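Local coordinates for protein major pepsin inhibitor PI-3 (Ascaris suum, PDB 1F32) that inhibits the aspartic protease pepsin, as a secreted, disulfide-bonded protein of a parasitic roundworm, at residues D33-Q36 with V37-F41; F74-V77 with G78-V81; E103-T106 with F107-I111. All coordinates share one frame; numbering follows the deposited sequence.

Contact 1: D33-Q36 with V37-F41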
ATOM      1  N   ASP A  33      -3.553  -7.219  22.672  1.00 16.56           N
ATOM      2  CA  ASP A  33      -4.195  -8.473  22.297  1.00 18.25           C
ATOM      3  C   ASP A  33      -4.203  -8.838  20.808  1.00 16.00           C
ATOM      4  O   ASP A  33      -4.608  -9.949  20.438  1.00 16.93           O
ATOM      5  CB  ASP A  33      -5.618  -8.504  22.867  1.00 20.04           C
ATOM      6  CG  ASP A  33      -5.629  -8.373  24.385  1.00 23.99           C
ATOM      7  OD1 ASP A  33      -4.626  -8.776  25.026  1.00 23.42           O
ATOM      8  OD2 ASP A  33      -6.626  -7.870  24.940  1.00 26.58           O
ATOM      9  N   ASP A  34      -3.743  -7.918  19.969  1.00 15.62           N
ATOM     10  CA  ASP A  34      -3.644  -8.161  18.525  1.00 15.39           C
ATOM     11  C   ASP A  34      -2.289  -8.750  18.120  1.00 15.20           C
ATOM     12  O   ASP A  34      -2.140  -9.334  17.031  1.00 13.35           O
ATOM     13  CB  ASP A  34      -3.867  -6.860  17.766  1.00 15.10           C
ATOM     14  CG  ASP A  34      -5.257  -6.317  17.969  1.00 17.06           C
ATOM     15  OD1 ASP A  34      -6.211  -7.082  17.771  1.00 17.31           O
ATOM     16  OD2 ASP A  34      -5.398  -5.139  18.334  1.00 18.99           O
ATOM     17  N   ILE A  35      -1.291  -8.592  18.982  1.00 14.84           N
ATOM     18  CA  ILE A  35       0.041  -9.106  18.659  1.00 17.42           C
ATOM     19  C   ILE A  35      -0.001 -10.604  18.327  1.00 18.63           C
ATOM     20  O   ILE A  35       0.501 -11.025  17.281  1.00 17.78           O
ATOM     21  CB  ILE A  35       1.047  -8.821  19.827  1.00 16.55           C
ATOM     22  CG1 ILE A  35       1.289  -7.308  19.934  1.00 17.88           C
ATOM     23  CG2 ILE A  35       2.397  -9.538  19.584  1.00 18.15           C
ATOM     24  CD1 ILE A  35       2.144  -6.903  21.137  1.00 18.92           C
ATOM     25  N   GLN A  36      -0.621 -11.415  19.186  1.00 19.09           N
ATOM     26  CA  GLN A  36      -0.676 -12.856  18.908  1.00 20.44           C
ATOM     27  C   GLN A  36      -1.479 -13.168  17.642  1.00 19.30           C
ATOM     28  O   GLN A  36      -1.198 -14.136  16.927  1.00 18.89           O
ATOM     29  CB  GLN A  36      -1.255 -13.615  20.105  1.00 22.62           C
ATOM     30  CG  GLN A  36      -1.030 -15.146  20.042  1.00 29.48           C
ATOM     31  CD  GLN A  36       0.431 -15.553  19.811  1.00 31.70           C
ATOM     32  OE1 GLN A  36       1.358 -14.934  20.335  1.00 34.82           O
ATOM     33  NE2 GLN A  36       0.630 -16.613  19.031  1.00 34.49           N
ATOM     34  N   VAL A  37      -2.489 -12.352  17.365  1.00 19.26           N
ATOM     35  CA  VAL A  37      -3.284 -12.520  16.156  1.00 17.34           C
ATOM     36  C   VAL A  37      -2.348 -12.285  14.966  1.00 17.33           C
ATOM     37  O   VAL A  37      -2.412 -12.990  13.958  1.00 17.33           O
ATOM     38  CB  VAL A  37      -4.445 -11.493  16.103  1.00 16.82           C
ATOM     39  CG1 VAL A  37      -5.202 -11.619  14.788  1.00 15.18           C
ATOM     40  CG2 VAL A  37      -5.407 -11.740  17.268  1.00 17.81           C
ATOM     41  N   GLY A  38      -1.458 -11.308  15.099  1.00 16.59           N
ATOM     42  CA  GLY A  38      -0.532 -11.018  14.016  1.00 16.95           C
ATOM     43  C   GLY A  38       0.386 -12.199  13.752  1.00 18.28           C
ATOM     44  O   GLY A  38       0.714 -12.530  12.604  1.00 16.64           O
ATOM     45  N   LYS A  39       0.810 -12.837  14.833  1.00 18.46           N
ATOM     46  CA  LYS A  39       1.688 -13.984  14.738  1.00 21.87           C
ATOM     47  C   LYS A  39       1.014 -15.147  14.048  1.00 19.93           C
ATOM     48  O   LYS A  39       1.615 -15.774  13.177  1.00 21.29           O
ATOM     49  CB  LYS A  39       2.153 -14.405  16.128  1.00 23.95           C
ATOM     50  CG  LYS A  39       3.068 -13.397  16.775  1.00 28.27           C
ATOM     51  CD  LYS A  39       3.630 -13.948  18.064  1.00 31.41           C
ATOM     52  CE  LYS A  39       4.341 -12.852  18.834  1.00 36.83           C
ATOM     53  NZ  LYS A  39       5.349 -12.163  17.983  1.00 39.21           N
ATOM     54  N   GLU A  40      -0.233 -15.423  14.425  1.00 20.09           N
ATOM     55  CA  GLU A  40      -0.994 -16.516  13.829  1.00 21.71           C
ATOM     56  C   GLU A  40      -1.223 -16.234  12.350  1.00 20.18           C
ATOM     57  O   GLU A  40      -1.087 -17.123  11.509  1.00 19.20           O
ATOM     58  CB  GLU A  40      -2.349 -16.677  14.522  1.00 25.31           C
ATOM     59  CG  GLU A  40      -2.264 -16.859  16.024  1.00 32.10           C
ATOM     60  CD  GLU A  40      -3.615 -17.146  16.648  1.00 37.46           C
ATOM     61  OE1 GLU A  40      -4.579 -16.390  16.383  1.00 42.43           O
ATOM     62  OE2 GLU A  40      -3.712 -18.126  17.410  1.00 40.41           O
ATOM     63  N   PHE A  41      -1.587 -14.995  12.032  1.00 18.00           N
ATOM     64  CA  PHE A  41      -1.822 -14.621  10.638  1.00 17.30           C
ATOM     65  C   PHE A  41      -0.559 -14.782   9.813  1.00 17.47           C
ATOM     66  O   PHE A  41      -0.577 -15.361   8.726  1.00 19.66           O
ATOM     67  CB  PHE A  41      -2.285 -13.170  10.543  1.00 16.92           C
ATOM     68  CG  PHE A  41      -2.351 -12.653   9.141  1.00 16.79           C
ATOM     69  CD1 PHE A  41      -3.015 -13.375   8.147  1.00 16.27           C
ATOM     70  CD2 PHE A  41      -1.777 -11.427   8.811  1.00 15.19           C
ATOM     71  CE1 PHE A  41      -3.105 -12.887   6.845  1.00 15.14           C
ATOM     72  CE2 PHE A  41      -1.866 -10.933   7.504  1.00 14.14           C
ATOM     73  CZ  PHE A  41      -2.533 -11.668   6.524  1.00 15.96           C
TER

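Contact 2: F74-V77 with G78-V81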
ATOM      1  N   PHE A  74      -1.133   4.191  -5.583  1.00 17.70           N
ATOM      2  CA  PHE A  74      -0.597   4.997  -6.670  1.00 19.08           C
ATOM      3  C   PHE A  74       0.911   5.070  -6.426  1.00 19.35           C
ATOM      4  O   PHE A  74       1.361   5.425  -5.334  1.00 19.86           O
ATOM      5  CB  PHE A  74      -1.190   6.408  -6.646  1.00 17.46           C
ATOM      6  CG  PHE A  74      -2.684   6.460  -6.877  1.00 20.11           C
ATOM      7  CD1 PHE A  74      -3.223   6.183  -8.134  1.00 21.34           C
ATOM      8  CD2 PHE A  74      -3.540   6.828  -5.845  1.00 21.07           C
ATOM      9  CE1 PHE A  74      -4.609   6.277  -8.360  1.00 22.59           C
ATOM     10  CE2 PHE A  74      -4.924   6.926  -6.055  1.00 23.03           C
ATOM     11  CZ  PHE A  74      -5.454   6.648  -7.321  1.00 23.18           C
ATOM     12  N   ASN A  75       1.685   4.724  -7.443  1.00 20.02           N
ATOM     13  CA  ASN A  75       3.135   4.735  -7.329  1.00 20.45           C
ATOM     14  C   ASN A  75       3.755   5.776  -8.250  1.00 21.47           C
ATOM     15  O   ASN A  75       3.586   5.713  -9.465  1.00 21.40           O
ATOM     16  CB  ASN A  75       3.655   3.348  -7.653  1.00 21.77           C
ATOM     17  CG  ASN A  75       3.016   2.293  -6.786  1.00 22.89           C
ATOM     18  OD1 ASN A  75       3.175   2.306  -5.567  1.00 25.47           O
ATOM     19  ND2 ASN A  75       2.263   1.386  -7.404  1.00 22.77           N
ATOM     20  N   PHE A  76       4.471   6.731  -7.655  1.00 18.93           N
ATOM     21  CA  PHE A  76       5.117   7.809  -8.397  1.00 20.03           C
ATOM     22  C   PHE A  76       6.623   7.663  -8.259  1.00 18.98           C
ATOM     23  O   PHE A  76       7.099   6.795  -7.540  1.00 18.52           O
ATOM     24  CB  PHE A  76       4.728   9.165  -7.813  1.00 18.19           C
ATOM     25  CG  PHE A  76       3.246   9.364  -7.667  1.00 19.96           C
ATOM     26  CD1 PHE A  76       2.465   9.726  -8.759  1.00 20.07           C
ATOM     27  CD2 PHE A  76       2.632   9.157  -6.439  1.00 17.54           C
ATOM     28  CE1 PHE A  76       1.078   9.875  -8.620  1.00 18.64           C
ATOM     29  CE2 PHE A  76       1.262   9.303  -6.289  1.00 19.57           C
ATOM     30  CZ  PHE A  76       0.479   9.663  -7.382  1.00 18.82           C
ATOM     31  N   VAL A  77       7.361   8.521  -8.957  1.00 19.38           N
ATOM     32  CA  VAL A  77       8.811   8.510  -8.863  1.00 20.50           C
ATOM     33  C   VAL A  77       9.138   9.197  -7.548  1.00 20.40           C
ATOM     34  O   VAL A  77       8.907  10.401  -7.388  1.00 18.16           O
ATOM     35  CB  VAL A  77       9.472   9.301 -10.011  1.00 20.96           C
ATOM     36  CG1 VAL A  77      10.973   9.441  -9.745  1.00 22.08           C
ATOM     37  CG2 VAL A  77       9.234   8.596 -11.328  1.00 21.37           C
ATOM     38  N   GLY A  78       9.643   8.426  -6.592  1.00 20.03           N
ATOM     39  CA  GLY A  78      10.002   9.008  -5.314  1.00 21.79           C
ATOM     40  C   GLY A  78       9.077   8.649  -4.172  1.00 21.08           C
ATOM     41  O   GLY A  78       9.474   8.732  -3.008  1.00 19.54           O
ATOM     42  N   CYS A  79       7.840   8.258  -4.479  1.00 20.43           N
ATOM     43  CA  CYS A  79       6.921   7.908  -3.407  1.00 18.72           C
ATOM     44  C   CYS A  79       5.662   7.171  -3.848  1.00 19.05           C
ATOM     45  O   CYS A  79       5.373   7.074  -5.045  1.00 16.93           O
ATOM     46  CB  CYS A  79       6.551   9.172  -2.633  1.00 21.98           C
ATOM     47  SG  CYS A  79       5.186  10.233  -3.221  1.00 20.64           S
ATOM     48  N   SER A  80       4.931   6.638  -2.870  1.00 18.95           N
ATOM     49  CA  SER A  80       3.699   5.900  -3.129  1.00 19.49           C
ATOM     50  C   SER A  80       2.585   6.286  -2.161  1.00 18.61           C
ATOM     51  O   SER A  80       2.830   6.700  -1.022  1.00 16.99           O
ATOM     52  CB  SER A  80       3.927   4.383  -3.001  1.00 22.05           C
ATOM     53  OG  SER A  80       4.880   3.894  -3.932  1.00 22.02           O
ATOM     54  N   VAL A  81       1.356   6.141  -2.635  1.00 19.16           N
ATOM     55  CA  VAL A  81       0.175   6.402  -1.829  1.00 17.19           C
ATOM     56  C   VAL A  81      -0.584   5.075  -1.793  1.00 16.02           C
ATOM     57  O   VAL A  81      -0.820   4.447  -2.827  1.00 16.66           O
ATOM     58  CB  VAL A  81      -0.734   7.477  -2.468  1.00 16.58           C
ATOM     59  CG1 VAL A  81      -1.985   7.678  -1.608  1.00 19.21           C
ATOM     60  CG2 VAL A  81       0.026   8.778  -2.621  1.00 17.49           C
TER
HETATM   61  O   HOH W   1       6.843   4.633  -6.185  1.00 27.43           O

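Contact 3: E103-T106 with F107-I111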
ATOM      1  N   GLU A 103      -3.252  16.906  -5.741  1.00 21.32           N
ATOM      2  CA  GLU A 103      -2.039  16.707  -6.513  1.00 21.14           C
ATOM      3  C   GLU A 103      -2.065  15.378  -7.247  1.00 19.23           C
ATOM      4  O   GLU A 103      -1.525  15.278  -8.351  1.00 17.80           O
ATOM      5  CB  GLU A 103      -0.802  16.759  -5.626  1.00 21.24           C
ATOM      6  CG  GLU A 103      -0.432  18.141  -5.161  1.00 27.09           C
ATOM      7  CD  GLU A 103       1.038  18.231  -4.855  1.00 28.96           C
ATOM      8  OE1 GLU A 103       1.836  18.404  -5.805  1.00 33.93           O
ATOM      9  OE2 GLU A 103       1.390  18.108  -3.670  1.00 30.47           O
ATOM     10  N   VAL A 104      -2.683  14.370  -6.629  1.00 18.16           N
ATOM     11  CA  VAL A 104      -2.782  13.054  -7.248  1.00 19.53           C
ATOM     12  C   VAL A 104      -3.610  13.159  -8.523  1.00 19.96           C
ATOM     13  O   VAL A 104      -3.220  12.642  -9.559  1.00 19.13           O
ATOM     14  CB  VAL A 104      -3.451  12.023  -6.304  1.00 17.90           C
ATOM     15  CG1 VAL A 104      -3.730  10.731  -7.062  1.00 19.03           C
ATOM     16  CG2 VAL A 104      -2.540  11.744  -5.113  1.00 18.16           C
ATOM     17  N   GLN A 105      -4.754  13.832  -8.453  1.00 19.05           N
ATOM     18  CA  GLN A 105      -5.586  13.959  -9.645  1.00 21.10           C
ATOM     19  C   GLN A 105      -4.914  14.819 -10.722  1.00 20.00           C
ATOM     20  O   GLN A 105      -5.046  14.537 -11.914  1.00 21.70           O
ATOM     21  CB  GLN A 105      -6.961  14.515  -9.256  1.00 21.37           C
ATOM     22  CG  GLN A 105      -8.152  13.653  -9.713  1.00 24.24           C
ATOM     23  CD  GLN A 105      -7.833  12.165  -9.874  1.00 20.13           C
ATOM     24  OE1 GLN A 105      -7.495  11.469  -8.919  1.00 21.08           O
ATOM     25  NE2 GLN A 105      -7.954  11.680 -11.098  1.00 21.81           N
ATOM     26  N   THR A 106      -4.184  15.855 -10.315  1.00 20.70           N
ATOM     27  CA  THR A 106      -3.489  16.698 -11.285  1.00 19.91           C
ATOM     28  C   THR A 106      -2.450  15.838 -11.981  1.00 19.59           C
ATOM     29  O   THR A 106      -2.272  15.921 -13.184  1.00 18.13           O
ATOM     30  CB  THR A 106      -2.770  17.892 -10.621  1.00 19.81           C
ATOM     31  OG1 THR A 106      -3.738  18.813 -10.119  1.00 18.78           O
ATOM     32  CG2 THR A 106      -1.866  18.624 -11.643  1.00 19.04           C
ATOM     33  N   PHE A 107      -1.760  14.994 -11.219  1.00 20.03           N
ATOM     34  CA  PHE A 107      -0.749  14.143 -11.826  1.00 18.51           C
ATOM     35  C   PHE A 107      -1.378  13.140 -12.780  1.00 17.24           C
ATOM     36  O   PHE A 107      -0.888  12.945 -13.882  1.00 18.06           O
ATOM     37  CB  PHE A 107       0.068  13.402 -10.758  1.00 17.35           C
ATOM     38  CG  PHE A 107       1.171  12.549 -11.330  1.00 19.01           C
ATOM     39  CD1 PHE A 107       0.910  11.257 -11.791  1.00 18.43           C
ATOM     40  CD2 PHE A 107       2.465  13.055 -11.442  1.00 19.98           C
ATOM     41  CE1 PHE A 107       1.918  10.477 -12.356  1.00 18.57           C
ATOM     42  CE2 PHE A 107       3.491  12.281 -12.012  1.00 19.79           C
ATOM     43  CZ  PHE A 107       3.218  10.997 -12.466  1.00 18.32           C
ATOM     44  N   ARG A 108      -2.471  12.504 -12.372  1.00 17.46           N
ATOM     45  CA  ARG A 108      -3.117  11.527 -13.245  1.00 17.49           C
ATOM     46  C   ARG A 108      -3.580  12.205 -14.534  1.00 17.21           C
ATOM     47  O   ARG A 108      -3.470  11.643 -15.629  1.00 18.61           O
ATOM     48  CB  ARG A 108      -4.315  10.894 -12.532  1.00 18.50           C
ATOM     49  CG  ARG A 108      -3.916  10.103 -11.285  1.00 21.31           C
ATOM     50  CD  ARG A 108      -5.126   9.625 -10.503  1.00 21.52           C
ATOM     51  NE  ARG A 108      -5.770   8.461 -11.103  1.00 26.02           N
ATOM     52  CZ  ARG A 108      -6.937   7.970 -10.693  1.00 24.08           C
ATOM     53  NH1 ARG A 108      -7.582   8.549  -9.689  1.00 26.23           N
ATOM     54  NH2 ARG A 108      -7.450   6.898 -11.273  1.00 27.30           N
ATOM     55  N   GLU A 109      -4.108  13.413 -14.393  1.00 18.51           N
ATOM     56  CA  GLU A 109      -4.576  14.165 -15.543  1.00 18.23           C
ATOM     57  C   GLU A 109      -3.396  14.549 -16.436  1.00 20.91           C
ATOM     58  O   GLU A 109      -3.533  14.575 -17.657  1.00 22.67           O
ATOM     59  CB  GLU A 109      -5.342  15.396 -15.069  1.00 17.34           C
ATOM     60  CG  GLU A 109      -6.624  15.024 -14.316  1.00 17.70           C
ATOM     61  CD  GLU A 109      -7.219  16.185 -13.541  1.00 16.64           C
ATOM     62  OE1 GLU A 109      -6.582  17.253 -13.502  1.00 16.70           O
ATOM     63  OE2 GLU A 109      -8.321  16.023 -12.959  1.00 18.40           O
ATOM     64  N   LYS A 110      -2.237  14.839 -15.836  1.00 19.77           N
ATOM     65  CA  LYS A 110      -1.058  15.203 -16.636  1.00 21.75           C
ATOM     66  C   LYS A 110      -0.465  13.975 -17.312  1.00 22.38           C
ATOM     67  O   LYS A 110       0.030  14.048 -18.440  1.00 22.01           O
ATOM     68  CB  LYS A 110       0.004  15.896 -15.784  1.00 21.06           C
ATOM     69  CG  LYS A 110      -0.319  17.351 -15.516  1.00 21.94           C
ATOM     70  CD  LYS A 110       0.840  18.095 -14.925  1.00 25.80           C
ATOM     71  CE  LYS A 110       0.517  19.575 -14.826  1.00 26.49           C
ATOM     72  NZ  LYS A 110       1.642  20.346 -14.244  1.00 30.07           N
ATOM     73  N   ILE A 111      -0.511  12.842 -16.623  1.00 24.09           N
ATOM     74  CA  ILE A 111      -0.016  11.604 -17.207  1.00 28.48           C
ATOM     75  C   ILE A 111      -0.901  11.297 -18.412  1.00 28.54           C
ATOM     76  O   ILE A 111      -0.416  10.886 -19.463  1.00 29.26           O
ATOM     77  CB  ILE A 111      -0.078  10.442 -16.188  1.00 29.07           C
ATOM     78  CG1 ILE A 111       1.236  10.384 -15.414  1.00 33.30           C
ATOM     79  CG2 ILE A 111      -0.372   9.123 -16.893  1.00 33.47           C
ATOM     80  CD1 ILE A 111       2.451  10.030 -16.271  1.00 33.63           C
TER
HETATM   81  O   HOH W   2      -6.448  19.219 -11.480  1.00 27.21           O

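Contact 1: D33-Q36 with V37-F41
D34 and G38 are joined by a backbone hydrogen bond, G38 N to D34 O at 2.8 Å, near the start of the helix that runs on to residue 52. Two further i to i+4 bonds follow one residue at a time: K39 N to I35 O at 3.1 Å, and E40 N to Q36 O at 3.0 Å. These bonds are the i to i+4 pattern of an alpha helix, near its N-terminal end, and the chain's next bond, F41 N to V37 O, carries the same pattern onward.

Along the outer surface K39 is the residue that gathers side chains. It is extended through CE, which runs beside I35; the last torsion (chi4 -53°) turns only NZ aside. The two side chains point the same way, and I35 CG2 meets K39 CE at 3.9 Å. Q36 comes to the same lysine from across, at about a right angle. Its chain kinks at chi2 (52°) and thereby brings OE1 to 3.4 Å from K39 CD, a contact with the methylene part of the lysine. E40 CG, beside its own backbone N, lies 3.1 Å from Q36 O. V37 uses CG2 against D33 O at 3.7 Å, and its side chain also touches F65, while F41 reaches C13 and V15 of strand 13-16.

Amide and carbonyl oxygens of one residue thus lie against methylenes and methyls of another, whereas the hydrogen bonds across the segments are all main-chain: the directional bonding comes from the backbone, with side-chain packing added on an exposed surface.

Contact 2: F74-V77 with G78-V81
F74 pairs with V81 through two backbone hydrogen bonds, F74 N to V81 O and V81 N to F74 O, both 2.8 Å long. Their side chains share a face of the sheet, with F74 CB and V81 CB 4.3 Å apart. N75 turns to the other face, where it sits across from S80 in a non-hydrogen-bonded pair. Its amide OD1 accepts from S80 OG at 2.8 Å on an in-plane lone pair, while ND2 bonds to S5 OG on the neighbouring strand 5-8. This is a tight antiparallel beta hairpin, strands 72-76 and 79-82, within the five-stranded antiparallel sheet, between strands 5-8 and 85-88. F76 returns to the F74 face. Its N donates to C79 O at 2.8 Å, while the reciprocal bond from C79 N is weak; a water gives F76 O a further donor at 2.6 Å and also donates to S80 OG. V81 CG2 meets the F76 ring at its edge, in plane, 3.9 Å from F76 CE2. C79 SG, disulfide-bonded to C146, approaches the same ring obliquely. V77 then leads into G78 (phi 108°), where a CB would collide with V77 O, which calls for glycine.

Contact 3: E103-T106 with F107-I111
Q105 and R108 meet on the outer side of helix 98-116, the alpha helix that packs against the five-stranded sheet, and their side chains show how an i to i+3 pair can bond across one turn. The bend of R108 at chi3 (77°) turns the guanidinium so that NH1 comes to OE1 of Q105. R108 NH1 donates to Q105 OE1 at 3.0 Å on an in-plane lone pair, but the bond is bent and OE1 is tilted from the guanidinium plane; the amide and guanidinium planes stand 78° apart, and the arginine methylene CD also lies close to OE1. R108 also runs alongside V104, with R108 CD 3.9 Å from V104 CG1.

F107 swings its CG anti to the backbone N (chi1 -178°), which carries the ring away from the preceding turn to F4. T106 and K110 lie side by side, joined through T106 CG2 and K110 CE at 4.1 Å, while T106 OG1 bonds back to A102 O. E109 lies over the previous turn, its CD 3.2 Å from Q105 O. A water links this residue to the threonine, donating to E109 OE1 at 2.8 Å and standing 3.1 Å from T106 OG1.

Contacts 2 and 3 form one neighbourhood, their centres about 12 Å apart, and meet where the phenylalanines of the hairpin face helix 98-116: F76 and F107 pack edge to face, F76 CE1 3.5 Å from F107 CD1, and F74 CE1 lies 3.7 Å from R108 NE. Both are partly buried. Contact 1 lies at the surface, centred about 30 Å from contact 2 and on the opposite side of the chain's centre, and belongs to helix 35-52. Contacts 1 and 3 share the same backbone scheme, but in the first side chains meet by oxygen-to-methylene and aliphatic contacts, whereas the third has a polar outer flank and an aromatic inner one. Contact 2 combines strand pairing with a disulfide-bonded cysteine.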